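PDB 3DR2: exported gluconolactonase from Xanthomonas campestris pv. campestris, which hydrolyses gluconolactone to gluconic acid, a step of secondary glucose metabolism, as a six-bladed beta-propeller dimer with bound calcium. Local coordinates for residues A[5-10]-A[39-44]; A[18-23]-A[34-39]; A[143-148]-A[220-225]; A[111-114]-A[118-121]; A[102-107]-A[156-161]. All coordinates share one frame; numbering follows the deposited sequence.

Overall arrangement
The chain begins by threading along three propeller blades in turn. Interaction 1 joins strand 6-8 to strand 38-41, the inner neighbour of strand 14-15, and closes the first loop. Interaction 2 is nested inside that loop and shares T39 with it; it folds the chain back around helix 26-32. Further on, interaction 5 links the end of strand 99-103 to the long loop after strand 144-147. The hairpin of interaction 4 is nested inside it and touches it through A118 and R106. Interaction 3 crosses interaction 5 along the chain and joins two four-stranded sheets; I144 also packs on L121 of interaction 4. Interactions 1 and 5 both touch the second subunit.

Interaction 1. Residues A[5-10]-A[39-44]; sequences CRVRPA and TLYDQA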
# COMPACT_ATOMS: atom_id res chain seq x y z
N CYS A 5 0.20 -11.11 -12.48
CA CYS A 5 0.63 -10.20 -13.53
C CYS A 5 2.09 -9.78 -13.42
O CYS A 5 2.72 -9.89 -12.37
CB CYS A 5 -0.27 -8.96 -13.61
SG CYS A 5 -0.07 -7.67 -12.35
N ARG A 6 2.63 -9.32 -14.54
CA ARG A 6 4.01 -8.86 -14.60
C ARG A 6 4.03 -7.38 -14.24
O ARG A 6 3.38 -6.57 -14.90
CB ARG A 6 4.56 -9.05 -16.01
CG ARG A 6 6.00 -8.61 -16.16
CD ARG A 6 6.32 -8.29 -17.61
NE ARG A 6 6.05 -9.42 -18.48
CZ ARG A 6 6.16 -9.39 -19.81
NH1 ARG A 6 5.90 -10.48 -20.52
NH2 ARG A 6 6.52 -8.27 -20.42
N VAL A 7 4.75 -7.03 -13.18
CA VAL A 7 4.83 -5.64 -12.74
C VAL A 7 6.08 -4.89 -13.20
O VAL A 7 6.19 -3.69 -13.00
CB VAL A 7 4.68 -5.52 -11.20
CG1 VAL A 7 3.24 -5.85 -10.80
CG2 VAL A 7 5.65 -6.46 -10.51
N ARG A 8 7.02 -5.61 -13.81
CA ARG A 8 8.23 -4.99 -14.37
C ARG A 8 8.67 -5.84 -15.55
O ARG A 8 8.87 -7.05 -15.42
CB ARG A 8 9.38 -4.91 -13.36
CG ARG A 8 10.60 -4.15 -13.92
CD ARG A 8 11.86 -4.37 -13.08
NE ARG A 8 12.98 -3.50 -13.46
CZ ARG A 8 13.83 -3.74 -14.45
NH1 ARG A 8 13.72 -4.83 -15.19
NH2 ARG A 8 14.83 -2.89 -14.68
N PRO A 9 8.81 -5.23 -16.73
CA PRO A 9 9.25 -6.02 -17.89
C PRO A 9 10.72 -6.39 -17.76
O PRO A 9 11.45 -5.79 -16.98
CB PRO A 9 8.99 -5.07 -19.06
CG PRO A 9 9.19 -3.72 -18.46
CD PRO A 9 8.48 -3.85 -17.12
N ALA A 10 11.15 -7.39 -18.53
CA ALA A 10 12.54 -7.79 -18.50
C ALA A 10 13.35 -6.56 -18.89
O ALA A 10 12.85 -5.69 -19.60
CB ALA A 10 12.79 -8.92 -19.50
N THR A 39 19.43 -1.04 -8.67
CA THR A 39 18.02 -1.02 -8.34
C THR A 39 17.32 -2.02 -9.26
O THR A 39 17.39 -1.89 -10.48
CB THR A 39 17.41 0.38 -8.57
OG1 THR A 39 18.08 1.33 -7.73
CG2 THR A 39 15.92 0.38 -8.26
N LEU A 40 16.66 -3.01 -8.67
CA LEU A 40 15.96 -4.03 -9.45
C LEU A 40 14.47 -3.75 -9.57
O LEU A 40 13.82 -4.22 -10.50
CB LEU A 40 16.16 -5.41 -8.82
CG LEU A 40 17.61 -5.89 -8.65
CD1 LEU A 40 17.63 -7.27 -8.02
CD2 LEU A 40 18.29 -5.92 -10.01
N TYR A 41 13.93 -3.00 -8.62
CA TYR A 41 12.51 -2.67 -8.62
C TYR A 41 12.34 -1.44 -7.74
O TYR A 41 13.02 -1.30 -6.74
CB TYR A 41 11.70 -3.83 -8.03
CG TYR A 41 10.20 -3.74 -8.23
CD1 TYR A 41 9.62 -4.01 -9.47
CD2 TYR A 41 9.35 -3.42 -7.17
CE1 TYR A 41 8.24 -3.97 -9.66
CE2 TYR A 41 7.97 -3.37 -7.34
CZ TYR A 41 7.42 -3.65 -8.59
OH TYR A 41 6.05 -3.65 -8.76
N ASP A 42 11.44 -0.54 -8.11
CA ASP A 42 11.22 0.65 -7.30
C ASP A 42 9.77 1.07 -7.28
O ASP A 42 9.45 2.22 -7.02
CB ASP A 42 12.10 1.81 -7.81
CG ASP A 42 11.70 2.31 -9.20
OD1 ASP A 42 10.77 1.75 -9.82
OD2 ASP A 42 12.32 3.27 -9.66
N GLN A 43 8.87 0.11 -7.51
CA GLN A 43 7.45 0.41 -7.56
C GLN A 43 6.59 -0.18 -6.44
O GLN A 43 5.37 -0.17 -6.53
CB GLN A 43 6.88 0.00 -8.92
CG GLN A 43 7.47 0.77 -10.09
CD GLN A 43 7.17 2.26 -10.01
OE1 GLN A 43 6.01 2.66 -9.90
NE2 GLN A 43 8.22 3.08 -10.08
N ALA A 44 7.21 -0.68 -5.38
CA ALA A 44 6.44 -1.24 -4.27
C ALA A 44 6.18 -0.12 -3.26
O ALA A 44 6.45 1.04 -3.53
CB ALA A 44 7.22 -2.36 -3.60
O HOH W 1 15.42 -1.30 -12.36
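In Y41, CG lies anti to the backbone N (chi1 -168°), which carries the ring across to V7 and R8. R8 has a similar first torsion (chi1 -175°), and its chain then runs extended from CG to NE toward the carbonyl of L40. The phenol end of Y41 takes the V7 methyl: CG2 of V7 is 3.3 Å from OH of Y41 and 3.7 Å from CE1 of Y41. The two side chains cross at about a right angle. CB of R8 instead lies at the ring edge, 4.0 Å from CE1 of Y41.

NE of R8 is 3.2 Å from O of L40, but the angle is too poor for a hydrogen bond. The guanidinium is held by carbonyls of G76, G11 and P12. A water links the two segments: it accepts from NH2 of R8 at 2.9 Å and donates to O of T39 at 2.8 Å. P156 of the second subunit packs on V7 and Y41, and C5 forms a disulfide with C160 of that subunit. V7 and R8 both face V78, while L40 and Y41 both face L299. Each pair is a classic beta bulge, here at the junction of two adjacent propeller blades.

Interaction 2. Residues A[18-23]-A[34-39]; sequences CDPPRI and DARLLT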
# COMPACT_ATOMS: atom_id res chain seq x y z
N CYS A 18 23.23 6.43 -4.67
CA CYS A 18 23.72 6.46 -3.30
C CYS A 18 25.24 6.38 -3.29
O CYS A 18 25.86 6.10 -4.32
CB CYS A 18 23.12 5.29 -2.50
SG CYS A 18 23.51 3.64 -3.15
N ASP A 19 25.84 6.63 -2.13
CA ASP A 19 27.29 6.58 -2.02
C ASP A 19 27.79 5.14 -2.07
O ASP A 19 27.07 4.21 -1.68
CB ASP A 19 27.75 7.23 -0.71
CG ASP A 19 27.43 8.72 -0.65
OD1 ASP A 19 27.74 9.43 -1.64
OD2 ASP A 19 26.89 9.18 0.37
N PRO A 20 29.02 4.94 -2.57
CA PRO A 20 29.58 3.59 -2.65
C PRO A 20 29.92 3.09 -1.25
O PRO A 20 29.94 3.87 -0.30
CB PRO A 20 30.83 3.79 -3.52
CG PRO A 20 31.26 5.19 -3.15
CD PRO A 20 29.94 5.94 -3.14
N PRO A 21 30.17 1.78 -1.10
CA PRO A 21 30.49 1.19 0.20
C PRO A 21 31.67 1.83 0.94
O PRO A 21 32.68 2.20 0.34
CB PRO A 21 30.75 -0.27 -0.15
CG PRO A 21 29.82 -0.50 -1.28
CD PRO A 21 30.02 0.73 -2.12
N ARG A 22 31.51 1.94 2.26
CA ARG A 22 32.53 2.49 3.16
C ARG A 22 33.13 1.28 3.86
O ARG A 22 32.56 0.76 4.82
CB ARG A 22 31.86 3.41 4.18
CG ARG A 22 32.79 4.00 5.23
CD ARG A 22 31.97 4.44 6.45
NE ARG A 22 32.77 5.13 7.46
CZ ARG A 22 33.34 6.32 7.27
NH1 ARG A 22 33.21 6.95 6.11
NH2 ARG A 22 34.04 6.88 8.25
N ILE A 23 34.28 0.82 3.37
CA ILE A 23 34.92 -0.37 3.92
C ILE A 23 36.25 -0.13 4.61
O ILE A 23 37.22 0.31 3.99
CB ILE A 23 35.16 -1.40 2.81
CG1 ILE A 23 33.88 -1.60 2.00
CG2 ILE A 23 35.60 -2.72 3.42
CD1 ILE A 23 34.10 -2.40 0.73
N ASP A 34 34.94 -3.60 -6.48
CA ASP A 34 34.36 -2.33 -6.91
C ASP A 34 32.85 -2.42 -7.14
O ASP A 34 32.28 -1.63 -7.91
CB ASP A 34 35.04 -1.85 -8.19
CG ASP A 34 36.48 -1.41 -7.96
OD1 ASP A 34 37.27 -2.20 -7.41
OD2 ASP A 34 36.82 -0.26 -8.32
N ALA A 35 32.20 -3.37 -6.48
CA ALA A 35 30.76 -3.55 -6.63
C ALA A 35 29.98 -2.30 -6.26
O ALA A 35 30.27 -1.64 -5.26
CB ALA A 35 30.29 -4.72 -5.76
N ARG A 36 28.99 -1.96 -7.09
CA ARG A 36 28.13 -0.80 -6.87
C ARG A 36 26.69 -1.30 -6.79
O ARG A 36 26.32 -2.24 -7.49
CB ARG A 36 28.29 0.20 -8.01
CG ARG A 36 29.63 0.93 -8.01
CD ARG A 36 29.73 1.90 -6.83
NE ARG A 36 31.02 2.58 -6.78
CZ ARG A 36 32.17 2.00 -6.44
NH1 ARG A 36 32.20 0.72 -6.11
NH2 ARG A 36 33.29 2.71 -6.42
N LEU A 37 25.88 -0.67 -5.94
CA LEU A 37 24.49 -1.08 -5.76
C LEU A 37 23.60 -0.79 -6.97
O LEU A 37 23.72 0.25 -7.60
CB LEU A 37 23.90 -0.39 -4.53
CG LEU A 37 22.53 -0.89 -4.06
CD1 LEU A 37 22.67 -2.28 -3.46
CD2 LEU A 37 21.95 0.07 -3.02
N LEU A 38 22.70 -1.73 -7.26
CA LEU A 38 21.77 -1.60 -8.38
C LEU A 38 20.33 -1.61 -7.87
O LEU A 38 20.04 -2.14 -6.79
CB LEU A 38 21.92 -2.76 -9.36
CG LEU A 38 23.23 -2.95 -10.14
CD1 LEU A 38 23.51 -1.70 -10.96
CD2 LEU A 38 24.35 -3.23 -9.19
N THR A 39 19.43 -1.04 -8.67
CA THR A 39 18.02 -1.02 -8.34
C THR A 39 17.32 -2.02 -9.26
O THR A 39 17.39 -1.89 -10.48
CB THR A 39 17.41 0.38 -8.57
OG1 THR A 39 18.08 1.33 -7.73
CG2 THR A 39 15.92 0.38 -8.26
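The P20 ring packs against R36, whose NH1 donates to O of A35 at 3.2 Å within segment 34-39. This bond is bent, with an N-H...O angle of 146°. The donor stands well above the carbonyl plane of A35, although the oxygen lies near the guanidinium plane. R36 is bent at chi2 (-69°), which brings its guanidinium under CB of P20, within reach of O of A35. CB of P20 sits over one face of the guanidinium, toward its rim. It is 3.5 Å from NE of R36 and 3.7 Å from CZ of R36.

P21 adds a looser contact: its CD is 3.9 Å from O of A35, the oxygen that accepts from NH1 of R36. On the more buried side SG of C18 touches CD2 of L37 at 3.9 Å. P276 packs on both C18 and L37. P21 rests on L32 of helix 26-32, the helix that lies between the two segments in sequence. No hydrogen bond joins the segments. The contact therefore depends on van der Waals packing: P20 over the guanidinium of R36, P21 against the carbonyl of A35, and the C18 sulfur against L37. The bond from R36 NH1 to O of A35 probably limits how the guanidinium can turn.

Interaction 3. Residues A[143-148]-A[220-225]; sequences AIWFTD and FAWRDG
Strands 144-147 and 216-223 are far apart here, with the CA atoms of W145 and W222 12.1 Å from each other, and no backbone bond joins them. Two indole side chains span the gap. They form a T-shaped (edge-to-face) stack in which W145 supplies the edge and W222 the face. The six-membered rings have centroids 4.9 Å apart and planes at 84°.

The leading atoms of W145 are CZ2 and CH2, at the far end of the benzene ring. CZ2 of W145 is 3.7 Å from CZ2 of W222, while CH2 of W145 is 3.8 Å from CE3 of W222. The edge thus lies across the six-membered ring of W222. CG of W222 is anti to the backbone N (chi1 171°), and this directs the indole toward W145. The opposite face of W222 has the carbonyl oxygen of D224 above it, 4.0 Å from the plane and toward the rim.

F195 is a third aromatic partner. It meets W145 edge-to-face and also touches the ring of W222. V171 and R173 of strand 169-174 pack on W145, and L227 packs on W222. Strand 144-147 and strand 216-223 belong to separate four-stranded antiparallel sheets. The aromatic cluster therefore packs between two adjacent blades, an arrangement that fits the hydrophobic packing between blades of a beta-propeller.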
# COMPACT_ATOMS: atom_id res chain seq x y z
N ALA A 143 13.10 -27.44 10.59
CA ALA A 143 12.29 -26.67 11.52
C ALA A 143 12.21 -25.22 11.06
O ALA A 143 13.19 -24.67 10.57
CB ALA A 143 12.88 -26.74 12.92
N ILE A 144 11.04 -24.61 11.21
CA ILE A 144 10.86 -23.21 10.83
C ILE A 144 10.93 -22.37 12.11
O ILE A 144 10.16 -22.60 13.04
CB ILE A 144 9.49 -22.97 10.16
CG1 ILE A 144 9.42 -23.73 8.84
CG2 ILE A 144 9.26 -21.47 9.93
CD1 ILE A 144 8.05 -23.74 8.23
N TRP A 145 11.86 -21.42 12.15
CA TRP A 145 12.02 -20.53 13.30
C TRP A 145 11.50 -19.16 12.91
O TRP A 145 11.76 -18.69 11.80
CB TRP A 145 13.49 -20.39 13.68
CG TRP A 145 14.13 -21.62 14.24
CD1 TRP A 145 14.38 -22.80 13.59
CD2 TRP A 145 14.63 -21.78 15.57
NE1 TRP A 145 15.01 -23.68 14.44
CE2 TRP A 145 15.18 -23.08 15.66
CE3 TRP A 145 14.67 -20.95 16.70
CZ2 TRP A 145 15.76 -23.57 16.83
CZ3 TRP A 145 15.25 -21.44 17.87
CH2 TRP A 145 15.79 -22.74 17.92
N PHE A 146 10.78 -18.50 13.80
CA PHE A 146 10.26 -17.18 13.47
C PHE A 146 10.07 -16.27 14.67
O PHE A 146 10.06 -16.73 15.81
CB PHE A 146 8.94 -17.33 12.70
CG PHE A 146 7.80 -17.89 13.52
CD1 PHE A 146 6.93 -17.05 14.21
CD2 PHE A 146 7.56 -19.26 13.56
CE1 PHE A 146 5.84 -17.55 14.91
CE2 PHE A 146 6.48 -19.79 14.26
CZ PHE A 146 5.61 -18.93 14.94
N THR A 147 9.97 -14.97 14.40
CA THR A 147 9.78 -13.96 15.44
C THR A 147 8.32 -13.53 15.45
O THR A 147 7.66 -13.46 14.41
CB THR A 147 10.65 -12.73 15.17
OG1 THR A 147 10.37 -12.23 13.85
CG2 THR A 147 12.12 -13.09 15.27
N ASP A 148 7.81 -13.21 16.64
CA ASP A 148 6.42 -12.82 16.76
C ASP A 148 6.15 -11.49 17.48
O ASP A 148 5.52 -11.46 18.53
CB ASP A 148 5.64 -13.94 17.47
CG ASP A 148 4.14 -13.78 17.34
OD1 ASP A 148 3.41 -14.10 18.30
OD2 ASP A 148 3.69 -13.33 16.27
N PHE A 220 22.06 -15.83 20.88
CA PHE A 220 21.68 -16.90 21.80
C PHE A 220 22.49 -18.14 21.47
O PHE A 220 22.93 -18.33 20.34
CB PHE A 220 20.21 -17.26 21.64
CG PHE A 220 19.25 -16.22 22.14
CD1 PHE A 220 18.85 -16.23 23.47
CD2 PHE A 220 18.70 -15.28 21.27
CE1 PHE A 220 17.90 -15.32 23.93
CE2 PHE A 220 17.76 -14.37 21.72
CZ PHE A 220 17.35 -14.38 23.05
N ALA A 221 22.67 -19.00 22.47
CA ALA A 221 23.38 -20.25 22.25
C ALA A 221 22.30 -21.29 21.99
O ALA A 221 21.38 -21.45 22.80
CB ALA A 221 24.19 -20.63 23.49
N TRP A 222 22.39 -21.98 20.86
CA TRP A 222 21.42 -23.01 20.52
C TRP A 222 22.09 -24.35 20.81
O TRP A 222 22.85 -24.87 19.99
CB TRP A 222 21.02 -22.92 19.04
CG TRP A 222 20.19 -24.07 18.51
CD1 TRP A 222 20.41 -24.75 17.35
CD2 TRP A 222 19.01 -24.64 19.09
NE1 TRP A 222 19.43 -25.70 17.16
CE2 TRP A 222 18.56 -25.66 18.22
CE3 TRP A 222 18.28 -24.38 20.26
CZ2 TRP A 222 17.42 -26.42 18.48
CZ3 TRP A 222 17.14 -25.15 20.52
CH2 TRP A 222 16.72 -26.15 19.63
N ARG A 223 21.85 -24.88 21.99
CA ARG A 223 22.43 -26.16 22.38
C ARG A 223 21.40 -26.94 23.18
O ARG A 223 20.62 -26.35 23.93
CB ARG A 223 23.71 -25.96 23.19
CG ARG A 223 23.54 -25.25 24.52
CD ARG A 223 24.82 -25.39 25.34
NE ARG A 223 24.67 -24.84 26.69
CZ ARG A 223 24.56 -23.55 26.95
NH1 ARG A 223 24.59 -22.66 25.96
NH2 ARG A 223 24.42 -23.13 28.20
N ASP A 224 21.41 -28.26 23.02
CA ASP A 224 20.43 -29.10 23.68
C ASP A 224 19.11 -28.78 23.00
O ASP A 224 19.05 -28.66 21.78
CB ASP A 224 20.36 -28.81 25.17
CG ASP A 224 21.43 -29.53 25.95
OD1 ASP A 224 22.63 -29.23 25.75
OD2 ASP A 224 21.08 -30.41 26.77
N GLY A 225 18.05 -28.63 23.78
CA GLY A 225 16.77 -28.32 23.17
C GLY A 225 16.30 -26.92 23.49
O GLY A 225 15.10 -26.65 23.52

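Interaction 4. Residues A[111-114]-A[118-121]; sequences RSDA and AHLL
R111 and H119 are joined by two backbone hydrogen bonds. N of R111 donates to O of H119 at 2.8 Å, and N of H119 donates to O of R111, also at 2.8 Å. They make an antiparallel hydrogen-bonded pair. The next pair, S112 with A118, is non-hydrogen-bonded and tight, with their CA atoms 4.0 Å apart. A CA-H...O contact supplements the ladder, from CA of A118 to O of R111 at 3.6 Å.

R111 and H119 point to one face of the sheet, where L121 also meets R111. The R111 chain leaves its strand extended and then bends at chi3 (62°). The bend lays the guanidinium flat against L121, with CD2 of L121 over its centre. This methyl is 3.6 Å from CZ of R111, and the two side chains cross at about a right angle. CB of R111 also lies against CG of L121, at 4.0 Å.

NE2 of H119 has a weak hydrogen bond to D115 in the turn. On the other face OG of S112 is 3.8 Å from CB of A118. The polar end of S112 is held by NE2 of H101.

This is the outer beta hairpin of a four-stranded blade. Strand 118-120 is its last strand, and strand 108-112 lies between it and strand 99-103. H101 and E103 of strand 99-103 pack on A118, V100 of that strand packs on R111, and I109 of strand 108-112 lies against L121.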
# COMPACT_ATOMS: atom_id res chain seq x y z
N ARG A 111 2.46 -21.78 4.07
CA ARG A 111 3.36 -22.35 3.08
C ARG A 111 2.65 -22.45 1.73
O ARG A 111 1.54 -22.97 1.65
CB ARG A 111 3.82 -23.74 3.54
CG ARG A 111 4.85 -24.42 2.65
CD ARG A 111 5.37 -25.69 3.31
NE ARG A 111 4.30 -26.66 3.52
CZ ARG A 111 4.31 -27.61 4.44
NH1 ARG A 111 5.34 -27.74 5.26
NH2 ARG A 111 3.28 -28.44 4.55
N SER A 112 3.29 -21.95 0.68
CA SER A 112 2.69 -21.96 -0.65
C SER A 112 2.98 -23.24 -1.44
O SER A 112 4.04 -23.85 -1.29
CB SER A 112 3.20 -20.78 -1.48
OG SER A 112 2.91 -19.55 -0.87
N ASP A 113 2.02 -23.62 -2.28
CA ASP A 113 2.16 -24.80 -3.13
C ASP A 113 2.46 -24.32 -4.54
O ASP A 113 2.62 -23.12 -4.77
CB ASP A 113 0.85 -25.61 -3.14
CG ASP A 113 0.58 -26.30 -1.82
OD1 ASP A 113 0.71 -25.64 -0.76
OD2 ASP A 113 0.21 -27.50 -1.83
N ALA A 114 2.54 -25.24 -5.50
CA ALA A 114 2.82 -24.89 -6.88
C ALA A 114 1.60 -24.17 -7.45
O ALA A 114 1.67 -23.53 -8.50
CB ALA A 114 3.12 -26.14 -7.70
N ALA A 118 -1.22 -20.07 -0.46
CA ALA A 118 -0.54 -20.21 0.82
C ALA A 118 -1.45 -20.87 1.85
O ALA A 118 -2.47 -20.31 2.24
CB ALA A 118 -0.08 -18.85 1.34
N HIS A 119 -1.07 -22.07 2.28
CA HIS A 119 -1.85 -22.83 3.26
C HIS A 119 -1.31 -22.66 4.68
O HIS A 119 -0.11 -22.56 4.90
CB HIS A 119 -1.84 -24.31 2.87
CG HIS A 119 -2.37 -24.56 1.49
ND1 HIS A 119 -3.70 -24.38 1.15
CD2 HIS A 119 -1.75 -24.94 0.35
CE1 HIS A 119 -3.87 -24.64 -0.13
NE2 HIS A 119 -2.70 -24.98 -0.64
N LEU A 120 -2.22 -22.64 5.64
CA LEU A 120 -1.87 -22.48 7.05
C LEU A 120 -1.03 -23.60 7.65
O LEU A 120 -1.36 -24.78 7.52
CB LEU A 120 -3.15 -22.32 7.88
CG LEU A 120 -3.03 -22.30 9.41
CD1 LEU A 120 -2.37 -21.01 9.88
CD2 LEU A 120 -4.42 -22.42 10.02
N LEU A 121 0.07 -23.23 8.31
CA LEU A 121 0.92 -24.21 8.98
C LEU A 121 0.62 -24.13 10.48
O LEU A 121 0.37 -25.15 11.12
CB LEU A 121 2.41 -23.93 8.74
CG LEU A 121 3.02 -24.26 7.38
CD1 LEU A 121 4.55 -24.23 7.50
CD2 LEU A 121 2.58 -25.64 6.92

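Interaction 5. Residues A[102-107]-A[156-161]; sequences CEHGRR and PSQGCP
H104 reaches across to Q158 with one direct hydrogen bond. ND1 of H104 donates to the backbone O of Q158 at 3.0 Å, with an N-H...O angle of 144°. The acceptor lies in the imidazole plane, and the donor lies in the carbonyl plane. The Q158 side chain runs beside the ring and points the same way, with its amide plane 27° from the ring plane. CE1 of H104 is 3.9 Å from OE1 of Q158. The bond probably restricts how the ring can turn. The H104 side chain is about 7 Å from a bound calcium ion.

Two waters extend the link. One donates to O of H104 at 2.8 Å and accepts from N of C160 at 3.0 Å. The other donates to O of C160 and accepts from NH1 of R107 at 3.3 Å. The glycine backbone of G159 passes close to H104.

Behind this shell R106 grips E103 side-on: NE of R106 bonds to OE1 of E103 at 2.7 Å, and NH1 of R106 takes OE2. T110 also bonds to E103. Strand 99-103 runs beside strand 88-93, and N89 of that strand packs on H104. The loop 156-161, between strands 144-147 and 169-174, meets the end of strand 99-103. It also contacts the second subunit, where R68 of that subunit bonds to O of P156 and O of G159.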
# COMPACT_ATOMS: atom_id res chain seq x y z
N CYS A 102 5.41 -15.46 6.62
CA CYS A 102 4.96 -14.86 7.87
C CYS A 102 3.85 -13.94 7.41
O CYS A 102 4.07 -13.08 6.55
CB CYS A 102 6.05 -14.01 8.51
SG CYS A 102 7.30 -14.93 9.39
N GLU A 103 2.65 -14.10 7.96
CA GLU A 103 1.53 -13.26 7.56
C GLU A 103 0.96 -12.45 8.73
O GLU A 103 0.46 -13.02 9.70
CB GLU A 103 0.43 -14.10 6.92
CG GLU A 103 0.84 -14.73 5.59
CD GLU A 103 -0.29 -15.46 4.89
OE1 GLU A 103 -1.46 -15.13 5.16
OE2 GLU A 103 -0.01 -16.35 4.06
N HIS A 104 1.06 -11.13 8.62
CA HIS A 104 0.55 -10.24 9.68
C HIS A 104 -0.96 -10.37 9.79
O HIS A 104 -1.50 -10.38 10.89
CB HIS A 104 0.86 -8.77 9.37
CG HIS A 104 2.27 -8.35 9.66
ND1 HIS A 104 2.65 -7.02 9.63
CD2 HIS A 104 3.38 -9.05 9.99
CE1 HIS A 104 3.93 -6.93 9.91
NE2 HIS A 104 4.40 -8.14 10.13
N GLY A 105 -1.62 -10.45 8.64
CA GLY A 105 -3.07 -10.54 8.61
C GLY A 105 -3.65 -11.80 9.23
O GLY A 105 -4.49 -11.72 10.14
N ARG A 106 -3.23 -12.96 8.73
CA ARG A 106 -3.74 -14.21 9.28
C ARG A 106 -3.05 -14.54 10.60
O ARG A 106 -3.42 -15.50 11.28
CB ARG A 106 -3.57 -15.35 8.26
CG ARG A 106 -4.59 -15.28 7.12
CD ARG A 106 -4.72 -16.59 6.36
NE ARG A 106 -3.63 -16.79 5.41
CZ ARG A 106 -3.57 -17.82 4.56
NH1 ARG A 106 -2.54 -17.92 3.73
NH2 ARG A 106 -4.53 -18.73 4.54
N ARG A 107 -2.05 -13.73 10.95
CA ARG A 107 -1.29 -13.90 12.19
C ARG A 107 -0.81 -15.35 12.29
O ARG A 107 -1.10 -16.06 13.25
CB ARG A 107 -2.16 -13.51 13.39
CG ARG A 107 -2.57 -12.04 13.34
CD ARG A 107 -3.70 -11.68 14.30
NE ARG A 107 -3.34 -11.84 15.71
CZ ARG A 107 -4.13 -11.52 16.73
NH1 ARG A 107 -5.33 -11.01 16.50
NH2 ARG A 107 -3.73 -11.73 17.97
N PRO A 156 -2.72 -0.17 10.88
CA PRO A 156 -3.72 -0.51 9.87
C PRO A 156 -3.15 -0.83 8.49
O PRO A 156 -3.64 -1.72 7.80
CB PRO A 156 -4.62 0.73 9.84
CG PRO A 156 -4.55 1.21 11.24
CD PRO A 156 -3.08 1.07 11.58
N SER A 157 -2.11 -0.11 8.10
CA SER A 157 -1.52 -0.34 6.79
C SER A 157 -0.75 -1.65 6.71
O SER A 157 -0.34 -2.05 5.63
CB SER A 157 -0.59 0.82 6.42
OG SER A 157 0.46 0.94 7.35
N GLN A 158 -0.56 -2.32 7.84
CA GLN A 158 0.18 -3.57 7.85
C GLN A 158 -0.55 -4.74 8.51
O GLN A 158 0.08 -5.72 8.91
CB GLN A 158 1.54 -3.36 8.53
CG GLN A 158 2.45 -2.37 7.80
CD GLN A 158 3.80 -2.21 8.48
OE1 GLN A 158 4.23 -3.08 9.24
NE2 GLN A 158 4.48 -1.10 8.20
N GLY A 159 -1.87 -4.66 8.61
CA GLY A 159 -2.63 -5.75 9.20
C GLY A 159 -3.94 -5.26 9.75
O GLY A 159 -4.46 -4.24 9.30
N CYS A 160 -4.51 -6.00 10.70
CA CYS A 160 -5.76 -5.56 11.31
C CYS A 160 -5.50 -5.34 12.79
O CYS A 160 -5.09 -6.25 13.51
CB CYS A 160 -6.89 -6.58 11.13
SG CYS A 160 -8.37 -5.92 11.96
N PRO A 161 -5.72 -4.11 13.26
CA PRO A 161 -5.51 -3.76 14.67
C PRO A 161 -6.24 -4.70 15.61
O PRO A 161 -7.33 -5.19 15.29
CB PRO A 161 -6.05 -2.33 14.75
CG PRO A 161 -5.77 -1.80 13.38
CD PRO A 161 -6.20 -2.94 12.50
O HOH W 2 -3.27 -8.40 11.91
O HOH W 3 -5.99 -9.06 13.94